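Local structure of RimK domain protein ATP-grasp (Sphaerobacter thermophilus, 5I47) at residues B[55-60]-B[251-256]; B[80-85]-B[230-235]; B[184-189]-B[269-274]. The protein probably binds ATP and a metal ion and, as an ATP-grasp enzyme of the RimK/LysX type, may ligate an amino acid to a carboxylate. One frame throughout, in Å; residues are numbered along the deposited sequence.

Contact 1: residues B[55-60]-B[251-256]; sequences ALDRGE and VANLVD
R58 and N253 carry the polar contact between the parallel sheet of the preATP-grasp domain, at the end of strand 54-57, and the last strand of the ATP-grasp sheet, 246-253. The R58 guanidinium uses two nitrogens on successive carbonyls: NH1 donates to L254 O at 2.6 Å and NH2 to V255 O at 2.7 Å, both oxygens lying near its plane. Its chain, bent at chi2 and chi3, starts away from 251-256 and returns to it. NE forms a salt bridge to E18. With NH1, NH2 and NE all engaged, the guanidinium is held in its plane; the E18 carboxylate probably balances its charge.

From the other segment, N253 points its amide at the turn after D57. ND2 donates to D57 O at 2.8 Å and to G59 O at 2.8 Å, both acceptors in the amide plane, though the nitrogen stands 46° out of the carbonyl plane of D57. D57 OD1 accepts from G59 N at 2.9 Å, an Asx turn, and also forms a salt bridge with R65. Each segment thus offers two carbonyls to a side chain of the other. Beyond them, V255 lays its CG2 methyl against G59 O, 3.8 Å away.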
ATOM      1  N   ALA B  55     -19.936   2.635  -9.428  1.00 35.84           N
ATOM      2  CA  ALA B  55     -18.817   2.278 -10.286  1.00 29.98           C
ATOM      3  C   ALA B  55     -18.456   0.821 -10.042  1.00 30.61           C
ATOM      4  O   ALA B  55     -18.535   0.335  -8.909  1.00 31.04           O
ATOM      5  CB  ALA B  55     -17.597   3.168 -10.032  1.00 24.37           C
ATOM      6  N   LEU B  56     -18.077   0.122 -11.107  1.00 28.86           N
ATOM      7  CA  LEU B  56     -17.705  -1.286 -11.021  1.00 29.88           C
ATOM      8  C   LEU B  56     -16.310  -1.440 -11.607  1.00 36.40           C
ATOM      9  O   LEU B  56     -16.118  -1.263 -12.815  1.00 42.50           O
ATOM     10  CB  LEU B  56     -18.718  -2.168 -11.750  1.00 31.29           C
ATOM     11  CG  LEU B  56     -18.423  -3.666 -11.857  1.00 32.68           C
ATOM     12  CD1 LEU B  56     -18.278  -4.297 -10.485  1.00 29.75           C
ATOM     13  CD2 LEU B  56     -19.523  -4.352 -12.648  1.00 34.60           C
ATOM     14  N   ASP B  57     -15.336  -1.752 -10.757  1.00 34.86           N
ATOM     15  CA  ASP B  57     -13.956  -1.880 -11.210  1.00 34.13           C
ATOM     16  C   ASP B  57     -13.797  -3.195 -11.958  1.00 37.14           C
ATOM     17  O   ASP B  57     -13.905  -4.274 -11.365  1.00 37.11           O
ATOM     18  CB  ASP B  57     -12.994  -1.797 -10.028  1.00 30.51           C
ATOM     19  CG  ASP B  57     -11.559  -1.559 -10.460  1.00 29.37           C
ATOM     20  OD1 ASP B  57     -11.169  -2.026 -11.547  1.00 31.24           O
ATOM     21  OD2 ASP B  57     -10.819  -0.897  -9.709  1.00 34.29           O
ATOM     22  N   ARG B  58     -13.539  -3.104 -13.262  1.00 39.34           N
ATOM     23  CA  ARG B  58     -13.362  -4.262 -14.123  1.00 41.19           C
ATOM     24  C   ARG B  58     -11.894  -4.547 -14.414  1.00 39.36           C
ATOM     25  O   ARG B  58     -11.585  -5.286 -15.356  1.00 40.51           O
ATOM     26  CB  ARG B  58     -14.133  -4.064 -15.430  1.00 40.42           C
ATOM     27  CG  ARG B  58     -15.628  -3.876 -15.245  1.00 37.69           C
ATOM     28  CD  ARG B  58     -16.295  -5.179 -14.856  1.00 37.86           C
ATOM     29  NE  ARG B  58     -15.845  -6.267 -15.715  1.00 40.59           N
ATOM     30  CZ  ARG B  58     -15.267  -7.380 -15.278  1.00 44.34           C
ATOM     31  NH1 ARG B  58     -15.086  -7.570 -13.979  1.00 45.97           N
ATOM     32  NH2 ARG B  58     -14.883  -8.310 -16.142  1.00 46.99           N
ATOM     33  N   GLY B  59     -10.984  -3.976 -13.626  1.00 36.40           N
ATOM     34  CA  GLY B  59      -9.566  -4.141 -13.835  1.00 32.68           C
ATOM     35  C   GLY B  59      -8.928  -5.066 -12.808  1.00 29.79           C
ATOM     36  O   GLY B  59      -9.531  -5.457 -11.808  1.00 25.89           O
ATOM     37  N   GLU B  60      -7.679  -5.426 -13.098  1.00 30.37           N
ATOM     38  CA  GLU B  60      -6.870  -6.208 -12.173  1.00 31.97           C
ATOM     39  C   GLU B  60      -6.694  -5.447 -10.863  1.00 32.30           C
ATOM     40  O   GLU B  60      -6.505  -4.228 -10.854  1.00 33.13           O
ATOM     41  CB  GLU B  60      -5.509  -6.514 -12.809  1.00 35.35           C
ATOM     42  CG  GLU B  60      -4.586  -7.411 -11.996  1.00 42.76           C
ATOM     43  CD  GLU B  60      -3.119  -7.251 -12.387  1.00 53.56           C
ATOM     44  OE1 GLU B  60      -2.798  -6.327 -13.172  1.00 57.60           O
ATOM     45  OE2 GLU B  60      -2.279  -8.042 -11.903  1.00 56.30           O
ATOM     46  N   VAL B 251      -6.650 -14.271  -3.757  1.00 34.66           N
ATOM     47  CA  VAL B 251      -7.952 -13.761  -4.181  1.00 35.02           C
ATOM     48  C   VAL B 251      -7.710 -12.620  -5.162  1.00 36.36           C
ATOM     49  O   VAL B 251      -6.806 -11.802  -4.962  1.00 40.86           O
ATOM     50  CB  VAL B 251      -8.815 -13.285  -2.987  1.00 30.19           C
ATOM     51  CG1 VAL B 251     -10.260 -13.098  -3.418  1.00 26.41           C
ATOM     52  CG2 VAL B 251      -8.739 -14.265  -1.818  1.00 28.47           C
ATOM     53  N   ALA B 252      -8.512 -12.566  -6.225  1.00 33.27           N
ATOM     54  CA  ALA B 252      -8.358 -11.552  -7.258  1.00 34.96           C
ATOM     55  C   ALA B 252      -9.725 -11.014  -7.649  1.00 34.45           C
ATOM     56  O   ALA B 252     -10.762 -11.580  -7.302  1.00 34.98           O
ATOM     57  CB  ALA B 252      -7.640 -12.109  -8.494  1.00 38.37           C
ATOM     58  N   ASN B 253      -9.717  -9.910  -8.391  1.00 36.25           N
ATOM     59  CA  ASN B 253     -10.958  -9.337  -8.893  1.00 34.30           C
ATOM     60  C   ASN B 253     -11.565 -10.247  -9.954  1.00 33.89           C
ATOM     61  O   ASN B 253     -10.855 -10.896 -10.726  1.00 37.39           O
ATOM     62  CB  ASN B 253     -10.711  -7.943  -9.475  1.00 32.33           C
ATOM     63  CG  ASN B 253     -11.997  -7.170  -9.703  1.00 30.40           C
ATOM     64  OD1 ASN B 253     -13.013  -7.438  -9.068  1.00 30.56           O
ATOM     65  ND2 ASN B 253     -11.955  -6.205 -10.608  1.00 29.38           N
ATOM     66  N   LEU B 254     -12.899 -10.298  -9.983  1.00 29.54           N
ATOM     67  CA  LEU B 254     -13.610 -11.130 -10.956  1.00 31.41           C
ATOM     68  C   LEU B 254     -13.548 -10.442 -12.317  1.00 38.14           C
ATOM     69  O   LEU B 254     -14.460  -9.724 -12.738  1.00 41.59           O
ATOM     70  CB  LEU B 254     -15.047 -11.380 -10.520  1.00 25.22           C
ATOM     71  CG  LEU B 254     -15.813 -12.366 -11.402  1.00 26.52           C
ATOM     72  CD1 LEU B 254     -15.133 -13.726 -11.388  1.00 25.96           C
ATOM     73  CD2 LEU B 254     -17.264 -12.484 -10.960  1.00 28.36           C
ATOM     74  N   VAL B 255     -12.437 -10.668 -13.013  1.00 37.60           N
ATOM     75  CA  VAL B 255     -12.227 -10.083 -14.333  1.00 36.48           C
ATOM     76  C   VAL B 255     -12.747 -10.998 -15.431  1.00 41.77           C
ATOM     77  O   VAL B 255     -13.426 -10.550 -16.358  1.00 38.64           O
ATOM     78  CB  VAL B 255     -10.732  -9.756 -14.535  1.00 32.04           C
ATOM     79  CG1 VAL B 255     -10.483  -9.275 -15.950  1.00 30.62           C
ATOM     80  CG2 VAL B 255     -10.276  -8.706 -13.531  1.00 28.08           C
ATOM     81  N   ASP B 256     -12.444 -12.293 -15.340  1.00 51.45           N
ATOM     82  CA  ASP B 256     -12.866 -13.277 -16.330  1.00 56.49           C
ATOM     83  C   ASP B 256     -14.009 -14.103 -15.752  1.00 56.04           C
ATOM     84  O   ASP B 256     -13.785 -14.972 -14.904  1.00 55.96           O
ATOM     85  CB  ASP B 256     -11.706 -14.186 -16.732  1.00 63.67           C
ATOM     86  CG  ASP B 256     -10.399 -13.438 -16.878  1.00 74.66           C
ATOM     87  OD1 ASP B 256     -10.395 -12.354 -17.502  1.00 78.39           O
ATOM     88  OD2 ASP B 256      -9.375 -13.935 -16.362  1.00 78.41           O
TER

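Contact 2: residues B[80-85]-B[230-235]; sequences VNRAAT and LGTGTY
N81 and G233 bring the two backbones closest, with CA atoms 5.7 Å apart, where the chain leaving strand 79-80 through a cis peptide before N81 passes the corner at T234. The N81 amide reads the backbone of T234 twice. OD1 accepts from T234 N at 2.9 Å, and ND2 donates to T234 O at 3.0 Å in a nearly straight bond (174°), the nitrogen well above that carbonyl's plane. In N81, chi1 (-68°) sets CG anti to the carbonyl carbon, and chi2 (-72°) turns OD1 and ND2 to T234. G233 brings its backbone directly against this amide, its CA 3.2 Å from N81 OD1.

The contact joins the Rossmann-like preATP-grasp domain to the ATP-grasp domain: the loop between strand 79-80 and helix 83-90 meets the link from helix 216-230 to strand 235-241.

R82, at the N-cap position of helix 83-90, holds T232 with both terminal nitrogens, one to each oxygen. NH1 donates to T232 OG1 at 2.9 Å, close to the guanidinium plane, while NH2 reaches T232 O at 2.9 Å; a weak bond from NH2 to T85 OG1 ties the group back to its own helix. T232 O also accepts from water 1, which donates to N81 OD1 as well and so bridges the two polar centres. A second water connects T85 OG1 with L230 O. On the 230-235 side, Y235 OH donates to G231 O at 2.7 Å, almost in line with the carbonyl bond, tying strand 235-241 back to the residue that leaves helix 216-230. A V80 methyl, CG1, packs against the T234 hydroxyl oxygen OG1 at 3.6 Å, the two side chains crossing at about a right angle, with F274 of helix 267-275 against V80, R82 and T232.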
ATOM      1  N   VAL B  80     -17.711  -1.005  -6.533  1.00 28.74           N
ATOM      2  CA  VAL B  80     -17.566  -2.441  -6.345  1.00 24.64           C
ATOM      3  C   VAL B  80     -16.354  -2.881  -7.157  1.00 29.83           C
ATOM      4  O   VAL B  80     -16.327  -2.684  -8.371  1.00 36.43           O
ATOM      5  CB  VAL B  80     -18.830  -3.203  -6.769  1.00 24.29           C
ATOM      6  CG1 VAL B  80     -18.552  -4.699  -6.833  1.00 20.70           C
ATOM      7  CG2 VAL B  80     -19.972  -2.905  -5.810  1.00 20.56           C
ATOM      8  N   ASN B  81     -15.351  -3.472  -6.509  1.00 24.34           N
ATOM      9  CA  ASN B  81     -15.386  -3.786  -5.087  1.00 24.77           C
ATOM     10  C   ASN B  81     -15.148  -2.566  -4.204  1.00 24.88           C
ATOM     11  O   ASN B  81     -14.440  -1.634  -4.593  1.00 24.65           O
ATOM     12  CB  ASN B  81     -14.343  -4.860  -4.768  1.00 26.01           C
ATOM     13  CG  ASN B  81     -14.690  -6.207  -5.367  1.00 27.38           C
ATOM     14  OD1 ASN B  81     -15.611  -6.882  -4.907  1.00 31.70           O
ATOM     15  ND2 ASN B  81     -13.949  -6.611  -6.390  1.00 27.26           N
ATOM     16  N   ARG B  82     -15.757  -2.583  -3.018  1.00 25.12           N
ATOM     17  CA  ARG B  82     -15.539  -1.523  -2.044  1.00 25.51           C
ATOM     18  C   ARG B  82     -14.054  -1.410  -1.714  1.00 25.64           C
ATOM     19  O   ARG B  82     -13.297  -2.379  -1.828  1.00 24.57           O
ATOM     20  CB  ARG B  82     -16.350  -1.789  -0.775  1.00 22.23           C
ATOM     21  CG  ARG B  82     -15.779  -2.877   0.114  1.00 20.67           C
ATOM     22  CD  ARG B  82     -16.717  -3.172   1.281  1.00 18.94           C
ATOM     23  NE  ARG B  82     -17.982  -3.734   0.813  1.00 20.85           N
ATOM     24  CZ  ARG B  82     -18.194  -5.031   0.610  1.00 24.55           C
ATOM     25  NH1 ARG B  82     -19.378  -5.452   0.177  1.00 23.25           N
ATOM     26  NH2 ARG B  82     -17.225  -5.909   0.841  1.00 15.25           N
ATOM     27  N   ALA B  83     -13.643  -0.203  -1.307  1.00 21.24           N
ATOM     28  CA  ALA B  83     -12.222   0.098  -1.148  1.00 19.27           C
ATOM     29  C   ALA B  83     -11.524  -0.928  -0.263  1.00 23.57           C
ATOM     30  O   ALA B  83     -10.455  -1.446  -0.614  1.00 29.48           O
ATOM     31  CB  ALA B  83     -12.045   1.507  -0.577  1.00 15.67           C
ATOM     32  N   ALA B  84     -12.127  -1.249   0.885  1.00 18.01           N
ATOM     33  CA  ALA B  84     -11.487  -2.155   1.835  1.00 17.57           C
ATOM     34  C   ALA B  84     -11.275  -3.538   1.236  1.00 17.42           C
ATOM     35  O   ALA B  84     -10.232  -4.165   1.462  1.00 21.85           O
ATOM     36  CB  ALA B  84     -12.319  -2.252   3.110  1.00 15.25           C
ATOM     37  N   THR B  85     -12.257  -4.037   0.482  1.00 15.86           N
ATOM     38  CA  THR B  85     -12.090  -5.319  -0.194  1.00 16.20           C
ATOM     39  C   THR B  85     -11.055  -5.219  -1.308  1.00 19.56           C
ATOM     40  O   THR B  85     -10.197  -6.099  -1.448  1.00 22.30           O
ATOM     41  CB  THR B  85     -13.435  -5.797  -0.739  1.00 18.94           C
ATOM     42  OG1 THR B  85     -14.338  -6.014   0.353  1.00 24.74           O
ATOM     43  CG2 THR B  85     -13.273  -7.089  -1.511  1.00 15.89           C
ATOM     44  N   LEU B 230     -14.548 -12.378   4.785  1.00 32.39           N
ATOM     45  CA  LEU B 230     -13.890 -11.408   3.917  1.00 31.45           C
ATOM     46  C   LEU B 230     -14.872 -10.391   3.343  1.00 30.46           C
ATOM     47  O   LEU B 230     -14.483  -9.251   3.073  1.00 36.67           O
ATOM     48  CB  LEU B 230     -13.157 -12.141   2.794  1.00 35.99           C
ATOM     49  CG  LEU B 230     -12.354 -11.358   1.760  1.00 43.13           C
ATOM     50  CD1 LEU B 230     -11.083 -12.112   1.423  1.00 46.67           C
ATOM     51  CD2 LEU B 230     -13.182 -11.121   0.511  1.00 43.13           C
ATOM     52  N   GLY B 231     -16.124 -10.771   3.146  1.00 29.23           N
ATOM     53  CA  GLY B 231     -17.141  -9.851   2.686  1.00 22.15           C
ATOM     54  C   GLY B 231     -17.650 -10.205   1.296  1.00 25.26           C
ATOM     55  O   GLY B 231     -17.053 -10.991   0.555  1.00 26.86           O
ATOM     56  N   THR B 232     -18.784  -9.606   0.949  1.00 28.50           N
ATOM     57  CA  THR B 232     -19.362  -9.759  -0.374  1.00 25.93           C
ATOM     58  C   THR B 232     -18.576  -8.941  -1.398  1.00 32.16           C
ATOM     59  O   THR B 232     -17.904  -7.961  -1.068  1.00 36.45           O
ATOM     60  CB  THR B 232     -20.826  -9.320  -0.370  1.00 24.75           C
ATOM     61  OG1 THR B 232     -20.916  -7.953   0.057  1.00 18.84           O
ATOM     62  CG2 THR B 232     -21.643 -10.197   0.573  1.00 27.44           C
ATOM     63  N   GLY B 233     -18.679  -9.349  -2.653  1.00 32.22           N
ATOM     64  CA  GLY B 233     -18.022  -8.641  -3.731  1.00 31.13           C
ATOM     65  C   GLY B 233     -17.958  -9.500  -4.976  1.00 33.61           C
ATOM     66  O   GLY B 233     -18.515 -10.597  -5.039  1.00 27.25           O
ATOM     67  N   THR B 234     -17.259  -8.971  -5.975  1.00 34.89           N
ATOM     68  CA  THR B 234     -17.031  -9.667  -7.238  1.00 33.66           C
ATOM     69  C   THR B 234     -15.560 -10.068  -7.277  1.00 28.64           C
ATOM     70  O   THR B 234     -14.697  -9.251  -7.609  1.00 28.91           O
ATOM     71  CB  THR B 234     -17.414  -8.785  -8.424  1.00 35.43           C
ATOM     72  OG1 THR B 234     -16.820  -7.492  -8.274  1.00 38.30           O
ATOM     73  CG2 THR B 234     -18.919  -8.623  -8.493  1.00 34.14           C
ATOM     74  N   TYR B 235     -15.274 -11.321  -6.924  1.00 24.38           N
ATOM     75  CA  TYR B 235     -13.894 -11.776  -6.842  1.00 26.26           C
ATOM     76  C   TYR B 235     -13.829 -13.283  -7.046  1.00 25.07           C
ATOM     77  O   TYR B 235     -14.849 -13.973  -7.077  1.00 30.29           O
ATOM     78  CB  TYR B 235     -13.244 -11.372  -5.507  1.00 28.40           C
ATOM     79  CG  TYR B 235     -13.948 -11.822  -4.236  1.00 30.47           C
ATOM     80  CD1 TYR B 235     -13.765 -13.104  -3.726  1.00 28.81           C
ATOM     81  CD2 TYR B 235     -14.759 -10.945  -3.521  1.00 31.84           C
ATOM     82  CE1 TYR B 235     -14.390 -13.508  -2.554  1.00 29.12           C
ATOM     83  CE2 TYR B 235     -15.385 -11.338  -2.350  1.00 31.98           C
ATOM     84  CZ  TYR B 235     -15.199 -12.622  -1.870  1.00 30.61           C
ATOM     85  OH  TYR B 235     -15.822 -13.013  -0.700  1.00 25.12           O
TER
HETATM   86  O   HOH W   1     -16.561  -5.964  -2.313  1.00 28.14           O
HETATM   87  O   HOH W   2     -13.383  -6.727   2.742  1.00 37.54           O

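Contact 3: residues B[184-189]-B[269-274]; sequences VVAGRS and GMIADF
G187 and F274 meet face-on: G187 CA stands 3.7 Å from the centroid of the phenyl ring, 21° off its normal, in a CH-pi contact displaced toward the CG side of the ring. G187, at positive phi, presents its CA hydrogens to the ring, with CA 3.4 Å from F274 CG. Chi1 of F274 (-178°) puts CG anti to the backbone N, where it meets G187 CA; chi2 sets the ring's turn.

Next to this pair, A186 points its methyl at the helix, with CB 4.1 Å from I271 CG1 and equally far from the CE methyl of M270, a selenomethionine. M270 CB rests 3.6 Å from A186 O, and the chain bends at chi3 to turn CE back over the alanine. R188 crosses F274 at about a right angle, its NH1 4.0 Å from F274 CD1.

No hydrogen bond spans the segments; methyl, methylene and ring contacts do most of the joining. A186 N to S189 O closes the beta-hairpin between antiparallel strands 180-187 and 190-196, with G187 and R188 at its turn, and A191 of the second strand touches both A186 and M270. The axes of helical segment 269-274 and strand 184-187 approach to 6.8 Å, their N-to-C directions 44° apart, while I271 and A272 meet L21 and A24 of helix 16-27 in the preATP-grasp domain.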
ATOM      1  N   VAL B 184     -15.759 -18.670  -7.692  1.00 30.70           N
ATOM      2  CA  VAL B 184     -16.254 -17.419  -8.263  1.00 30.13           C
ATOM      3  C   VAL B 184     -17.354 -16.866  -7.368  1.00 30.88           C
ATOM      4  O   VAL B 184     -18.418 -17.478  -7.226  1.00 31.13           O
ATOM      5  CB  VAL B 184     -16.767 -17.623  -9.697  1.00 30.90           C
ATOM      6  CG1 VAL B 184     -17.419 -16.347 -10.211  1.00 29.29           C
ATOM      7  CG2 VAL B 184     -15.634 -18.055 -10.612  1.00 28.86           C
ATOM      8  N   VAL B 185     -17.104 -15.704  -6.773  1.00 29.96           N
ATOM      9  CA  VAL B 185     -18.088 -15.000  -5.960  1.00 27.77           C
ATOM     10  C   VAL B 185     -18.574 -13.806  -6.769  1.00 30.85           C
ATOM     11  O   VAL B 185     -17.807 -12.874  -7.043  1.00 31.66           O
ATOM     12  CB  VAL B 185     -17.507 -14.565  -4.611  1.00 27.80           C
ATOM     13  CG1 VAL B 185     -18.566 -13.857  -3.778  1.00 27.49           C
ATOM     14  CG2 VAL B 185     -16.947 -15.772  -3.873  1.00 30.23           C
ATOM     15  N   ALA B 186     -19.843 -13.836  -7.163  1.00 32.98           N
ATOM     16  CA  ALA B 186     -20.439 -12.790  -7.988  1.00 37.24           C
ATOM     17  C   ALA B 186     -21.396 -11.964  -7.136  1.00 40.05           C
ATOM     18  O   ALA B 186     -22.616 -11.986  -7.313  1.00 41.25           O
ATOM     19  CB  ALA B 186     -21.147 -13.404  -9.204  1.00 39.12           C
ATOM     20  N   GLY B 187     -20.821 -11.224  -6.194  1.00 42.70           N
ATOM     21  CA  GLY B 187     -21.605 -10.400  -5.300  1.00 40.07           C
ATOM     22  C   GLY B 187     -21.865 -11.063  -3.966  1.00 38.31           C
ATOM     23  O   GLY B 187     -20.999 -11.089  -3.088  1.00 37.91           O
ATOM     24  N   ARG B 188     -23.055 -11.635  -3.823  1.00 42.24           N
ATOM     25  CA  ARG B 188     -23.547 -12.111  -2.540  1.00 39.65           C
ATOM     26  C   ARG B 188     -23.370 -13.609  -2.331  1.00 37.65           C
ATOM     27  O   ARG B 188     -23.373 -14.057  -1.180  1.00 37.63           O
ATOM     28  CB  ARG B 188     -25.030 -11.753  -2.406  1.00 46.27           C
ATOM     29  CG  ARG B 188     -25.551 -11.664  -0.996  1.00 56.17           C
ATOM     30  CD  ARG B 188     -26.886 -10.936  -0.986  1.00 60.43           C
ATOM     31  NE  ARG B 188     -26.746  -9.549  -1.423  1.00 60.69           N
ATOM     32  CZ  ARG B 188     -26.418  -8.545  -0.615  1.00 62.15           C
ATOM     33  NH1 ARG B 188     -26.312  -7.311  -1.093  1.00 63.42           N
ATOM     34  NH2 ARG B 188     -26.192  -8.776   0.673  1.00 59.80           N
ATOM     35  N   SER B 189     -23.209 -14.387  -3.399  1.00 36.23           N
ATOM     36  CA  SER B 189     -23.171 -15.838  -3.291  1.00 38.01           C
ATOM     37  C   SER B 189     -22.134 -16.411  -4.248  1.00 32.35           C
ATOM     38  O   SER B 189     -21.631 -15.729  -5.144  1.00 30.90           O
ATOM     39  CB  SER B 189     -24.543 -16.461  -3.587  1.00 42.90           C
ATOM     40  OG  SER B 189     -25.565 -15.840  -2.828  1.00 49.31           O
ATOM     41  N   GLY B 269     -25.717 -10.915 -14.527  1.00 36.82           N
ATOM     42  CA  GLY B 269     -26.942 -10.506 -13.860  1.00 37.64           C
ATOM     43  C   GLY B 269     -26.770 -10.382 -12.359  1.00 39.83           C
ATOM     44  O   GLY B 269     -27.237  -9.417 -11.749  1.00 41.44           O
HETATM   45  N   MSE B 270     -26.093 -11.347 -11.748  1.00 44.49           N
HETATM   46  CA  MSE B 270     -25.827 -11.319 -10.315  1.00 45.50           C
HETATM   47  C   MSE B 270     -24.991 -10.105  -9.924  1.00 44.34           C
HETATM   48  O   MSE B 270     -25.237  -9.476  -8.895  1.00 43.82           O
HETATM   49  CB  MSE B 270     -25.114 -12.598  -9.888  1.00 49.88           C
HETATM   50  CG  MSE B 270     -25.878 -13.860 -10.218  1.00 56.84           C
HETATM   51 SE   MSE B 270     -24.824 -15.456  -9.865  1.00 70.91          SE
HETATM   52  CE  MSE B 270     -24.566 -15.224  -7.938  1.00 71.36           C
ATOM     53  N   ILE B 271     -23.997  -9.788 -10.754  1.00 44.33           N
ATOM     54  CA  ILE B 271     -23.146  -8.630 -10.495  1.00 40.38           C
ATOM     55  C   ILE B 271     -23.956  -7.345 -10.596  1.00 42.71           C
ATOM     56  O   ILE B 271     -23.851  -6.458  -9.741  1.00 44.45           O
ATOM     57  CB  ILE B 271     -21.945  -8.624 -11.455  1.00 35.02           C
ATOM     58  CG1 ILE B 271     -21.034  -9.817 -11.163  1.00 36.01           C
ATOM     59  CG2 ILE B 271     -21.175  -7.320 -11.346  1.00 29.05           C
ATOM     60  CD1 ILE B 271     -19.752  -9.813 -11.948  1.00 39.67           C
ATOM     61  N   ALA B 272     -24.785  -7.229 -11.636  1.00 46.81           N
ATOM     62  CA  ALA B 272     -25.634  -6.050 -11.776  1.00 47.33           C
ATOM     63  C   ALA B 272     -26.604  -5.919 -10.611  1.00 45.14           C
ATOM     64  O   ALA B 272     -26.911  -4.801 -10.183  1.00 44.29           O
ATOM     65  CB  ALA B 272     -26.395  -6.105 -13.099  1.00 50.07           C
ATOM     66  N   ASP B 273     -27.096  -7.046 -10.087  1.00 46.55           N
ATOM     67  CA  ASP B 273     -27.944  -7.001  -8.901  1.00 45.18           C
ATOM     68  C   ASP B 273     -27.154  -6.550  -7.680  1.00 45.83           C
ATOM     69  O   ASP B 273     -27.635  -5.734  -6.888  1.00 43.61           O
ATOM     70  CB  ASP B 273     -28.580  -8.369  -8.648  1.00 46.35           C
ATOM     71  CG  ASP B 273     -29.696  -8.691  -9.628  1.00 54.41           C
ATOM     72  OD1 ASP B 273     -30.334  -7.746 -10.142  1.00 54.61           O
ATOM     73  OD2 ASP B 273     -29.940  -9.894  -9.878  1.00 60.06           O
ATOM     74  N   PHE B 274     -25.936  -7.068  -7.511  1.00 46.09           N
ATOM     75  CA  PHE B 274     -25.132  -6.691  -6.356  1.00 43.67           C
ATOM     76  C   PHE B 274     -24.753  -5.215  -6.386  1.00 44.52           C
ATOM     77  O   PHE B 274     -24.587  -4.602  -5.327  1.00 45.43           O
ATOM     78  CB  PHE B 274     -23.879  -7.568  -6.285  1.00 45.93           C
ATOM     79  CG  PHE B 274     -23.007  -7.285  -5.092  1.00 46.66           C
ATOM     80  CD1 PHE B 274     -23.415  -7.642  -3.816  1.00 42.14           C
ATOM     81  CD2 PHE B 274     -21.774  -6.667  -5.249  1.00 47.68           C
ATOM     82  CE1 PHE B 274     -22.616  -7.380  -2.720  1.00 39.87           C
ATOM     83  CE2 PHE B 274     -20.969  -6.406  -4.154  1.00 43.62           C
ATOM     84  CZ  PHE B 274     -21.391  -6.764  -2.890  1.00 40.97           C
TER

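How the contacts relate
The three contacts lie 10 to 12 Å apart, centre to centre, around the junction of the preATP-grasp and ATP-grasp domains. Along the chain contact 2 is nested inside the loop closed by contact 1, whereas contact 3 crosses both. Strands 54-57 and 79-80 join contacts 1 and 2 within the parallel sheet, through backbone bonds between D57 and V80 and between A55 and V80. The five-stranded antiparallel sheet holding strands 180-187, 235-241 and 246-253 links contacts 2 and 3, where G233 O accepts from G187 N at 2.7 Å. In helix 267-275, I271 packs on L56 and L254. Contacts 1 and 2 bridge the two domains, while contact 3 sets this C-terminal helix, which also touches the preATP-grasp domain, against the ATP-grasp sheet.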